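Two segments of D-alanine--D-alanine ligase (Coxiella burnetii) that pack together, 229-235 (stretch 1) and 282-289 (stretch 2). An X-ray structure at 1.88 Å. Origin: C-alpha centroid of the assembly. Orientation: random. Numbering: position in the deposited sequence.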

# COMPACT_ATOMS: atom_id res chain seq x y z
N GLU A 229 -20.49 -7.45 -18.62
CA GLU A 229 -19.56 -6.71 -17.78
C GLU A 229 -20.27 -5.45 -17.30
O GLU A 229 -20.48 -4.51 -18.06
CB GLU A 229 -18.30 -6.35 -18.56
CG GLU A 229 -17.63 -7.57 -19.16
CD GLU A 229 -16.14 -7.40 -19.27
OE1 GLU A 229 -15.55 -6.75 -18.38
OE2 GLU A 229 -15.56 -7.91 -20.25
N ILE A 230 -20.64 -5.48 -16.02
CA ILE A 230 -21.43 -4.42 -15.41
C ILE A 230 -20.52 -3.65 -14.47
O ILE A 230 -19.65 -4.23 -13.81
CB ILE A 230 -22.62 -5.01 -14.64
CG1 ILE A 230 -23.49 -5.86 -15.58
CG2 ILE A 230 -23.43 -3.90 -13.96
CD1 ILE A 230 -24.02 -5.11 -16.78
N GLU A 231 -20.68 -2.33 -14.43
CA GLU A 231 -19.84 -1.52 -13.57
C GLU A 231 -20.71 -0.68 -12.66
O GLU A 231 -21.87 -0.42 -12.96
CB GLU A 231 -18.94 -0.62 -14.41
CG GLU A 231 -18.11 -1.38 -15.41
CD GLU A 231 -17.17 -0.47 -16.16
OE1 GLU A 231 -17.40 0.75 -16.14
OE2 GLU A 231 -16.19 -0.98 -16.75
N CYS A 232 -20.15 -0.28 -11.53
CA CYS A 232 -20.88 0.52 -10.57
C CYS A 232 -19.90 1.48 -9.90
O CYS A 232 -18.84 1.07 -9.43
CB CYS A 232 -21.55 -0.38 -9.53
SG CYS A 232 -22.57 0.49 -8.33
N ALA A 233 -20.26 2.75 -9.89
CA ALA A 233 -19.41 3.78 -9.31
C ALA A 233 -19.80 3.93 -7.86
O ALA A 233 -20.97 4.11 -7.53
CB ALA A 233 -19.59 5.09 -10.05
N VAL A 234 -18.80 3.85 -6.98
CA VAL A 234 -19.01 4.04 -5.55
C VAL A 234 -18.35 5.34 -5.09
O VAL A 234 -17.26 5.70 -5.54
CB VAL A 234 -18.45 2.85 -4.75
CG1 VAL A 234 -18.65 3.07 -3.24
CG2 VAL A 234 -19.13 1.56 -5.19
N LEU A 235 -19.04 6.05 -4.21
CA LEU A 235 -18.55 7.33 -3.71
C LEU A 235 -18.77 7.41 -2.22
O LEU A 235 -19.88 7.17 -1.73
CB LEU A 235 -19.28 8.46 -4.39
CG LEU A 235 -19.02 9.87 -3.88
CD1 LEU A 235 -17.61 10.31 -4.23
CD2 LEU A 235 -20.05 10.80 -4.51
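Stretch 2, residues 282-289: QIQQIAID

The helix comes unusually close to the strand in this pair of segments from D-alanine--D-alanine ligase, its axis within 8.6 Å, and crosses it at -49°. The example illustrates a general rule of α/β packing: a strand offers every second side chain to the helix that covers it, and the helix answers with residues spaced three to four apart. No hydrogen bond crosses between the two; the helix is laid on the strand by apolar contact, with 285 Å² buried over both sides.

Residues 282-289 are helical throughout, and the backbone bonds from Ile-286 N to Gln-282 O (2.8 Å) and from Ala-287 N to Ile-283 O (2.9 Å) show the regular i to i+4 pattern. The helix runs broadly in the same sense as the extended strand 229-235. The backbones are nearest at two places: Cys-232 CA to Ala-287 CA, 6.6 Å, and Val-234 CA to Ile-288 CA, 6.5 Å. At the first, the side chain of Ala-287 is no more than a methyl group.

On the strand, the CA-to-CB bonds of Ile-230, Cys-232 and Val-234 point toward the helix, while those of Glu-231 and Ala-233 point away. Ile-283 and Ala-287, one helical turn apart, point back toward the strand. Ile-283 bridges two strand positions: its CD1 meets Ile-230 CG2 at 3.4 Å, and its CG2 lies 3.9 Å from Cys-232 CB. Ala-287 takes the next step along the strand, its CB resting 3.8 Å from Cys-232 SG and 3.6 Å from Val-234 CG2. Cys-232, in the t rotamer, thus touches both helical residues and has the largest covered area, 61 Å².

Gln-284 and Ile-288 point sideways and add less; the CA of Gln-284 is 4.2 Å from Cys-232 SG. Farther round the helix, Gln-285 points away from the strand, and its NE2 donates a hydrogen bond to Asp-289 OD1 at 2.9 Å, a polar pairing that lies clear of the apolar contact.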

# COMPACT_ATOMS: atom_id res chain seq x y z
N GLN A 282 -28.42 -5.81 -6.13
CA GLN A 282 -27.29 -6.62 -5.71
C GLN A 282 -25.99 -5.96 -6.13
O GLN A 282 -25.07 -5.81 -5.32
CB GLN A 282 -27.36 -8.01 -6.33
CG GLN A 282 -28.32 -8.95 -5.67
CD GLN A 282 -28.33 -10.29 -6.37
OE1 GLN A 282 -27.32 -11.00 -6.38
NE2 GLN A 282 -29.45 -10.63 -6.98
N ILE A 283 -25.92 -5.57 -7.39
CA ILE A 283 -24.75 -4.87 -7.90
C ILE A 283 -24.41 -3.68 -6.99
O ILE A 283 -23.27 -3.51 -6.57
CB ILE A 283 -24.99 -4.40 -9.34
CG1 ILE A 283 -25.08 -5.63 -10.26
CG2 ILE A 283 -23.88 -3.45 -9.77
CD1 ILE A 283 -25.51 -5.33 -11.66
N GLN A 284 -25.40 -2.88 -6.67
CA GLN A 284 -25.16 -1.70 -5.85
C GLN A 284 -24.70 -2.09 -4.45
O GLN A 284 -23.74 -1.52 -3.92
CB GLN A 284 -26.39 -0.80 -5.83
CG GLN A 284 -26.60 -0.08 -7.15
CD GLN A 284 -27.93 0.64 -7.23
OE1 GLN A 284 -28.96 0.10 -6.82
NE2 GLN A 284 -27.92 1.86 -7.74
N GLN A 285 -25.34 -3.09 -3.85
CA GLN A 285 -24.99 -3.44 -2.48
C GLN A 285 -23.62 -4.07 -2.38
O GLN A 285 -22.86 -3.78 -1.46
CB GLN A 285 -26.02 -4.35 -1.83
CG GLN A 285 -25.75 -4.56 -0.34
CD GLN A 285 -25.86 -3.26 0.47
OE1 GLN A 285 -26.95 -2.71 0.60
NE2 GLN A 285 -24.73 -2.78 1.00
N ILE A 286 -23.30 -4.93 -3.33
CA ILE A 286 -22.01 -5.61 -3.34
C ILE A 286 -20.91 -4.60 -3.65
O ILE A 286 -19.83 -4.66 -3.06
CB ILE A 286 -21.98 -6.76 -4.37
CG1 ILE A 286 -22.98 -7.85 -3.97
CG2 ILE A 286 -20.58 -7.36 -4.45
CD1 ILE A 286 -23.06 -8.98 -4.95
N ALA A 287 -21.19 -3.67 -4.54
CA ALA A 287 -20.20 -2.61 -4.81
C ALA A 287 -19.84 -1.86 -3.52
O ALA A 287 -18.66 -1.62 -3.24
CB ALA A 287 -20.70 -1.65 -5.88
N ILE A 288 -20.86 -1.49 -2.76
CA ILE A 288 -20.66 -0.79 -1.50
C ILE A 288 -19.94 -1.68 -0.49
O ILE A 288 -19.00 -1.24 0.17
CB ILE A 288 -21.99 -0.32 -0.90
CG1 ILE A 288 -22.50 0.90 -1.67
CG2 ILE A 288 -21.82 0.00 0.57
CD1 ILE A 288 -23.98 1.16 -1.44
N ASP A 289 -20.37 -2.93 -0.38
CA ASP A 289 -19.72 -3.86 0.55
C ASP A 289 -18.26 -4.13 0.19
O ASP A 289 -17.40 -4.21 1.05
CB ASP A 289 -20.50 -5.17 0.63
CG ASP A 289 -21.87 -5.00 1.26
OD1 ASP A 289 -22.15 -3.91 1.80
OD2 ASP A 289 -22.66 -5.96 1.22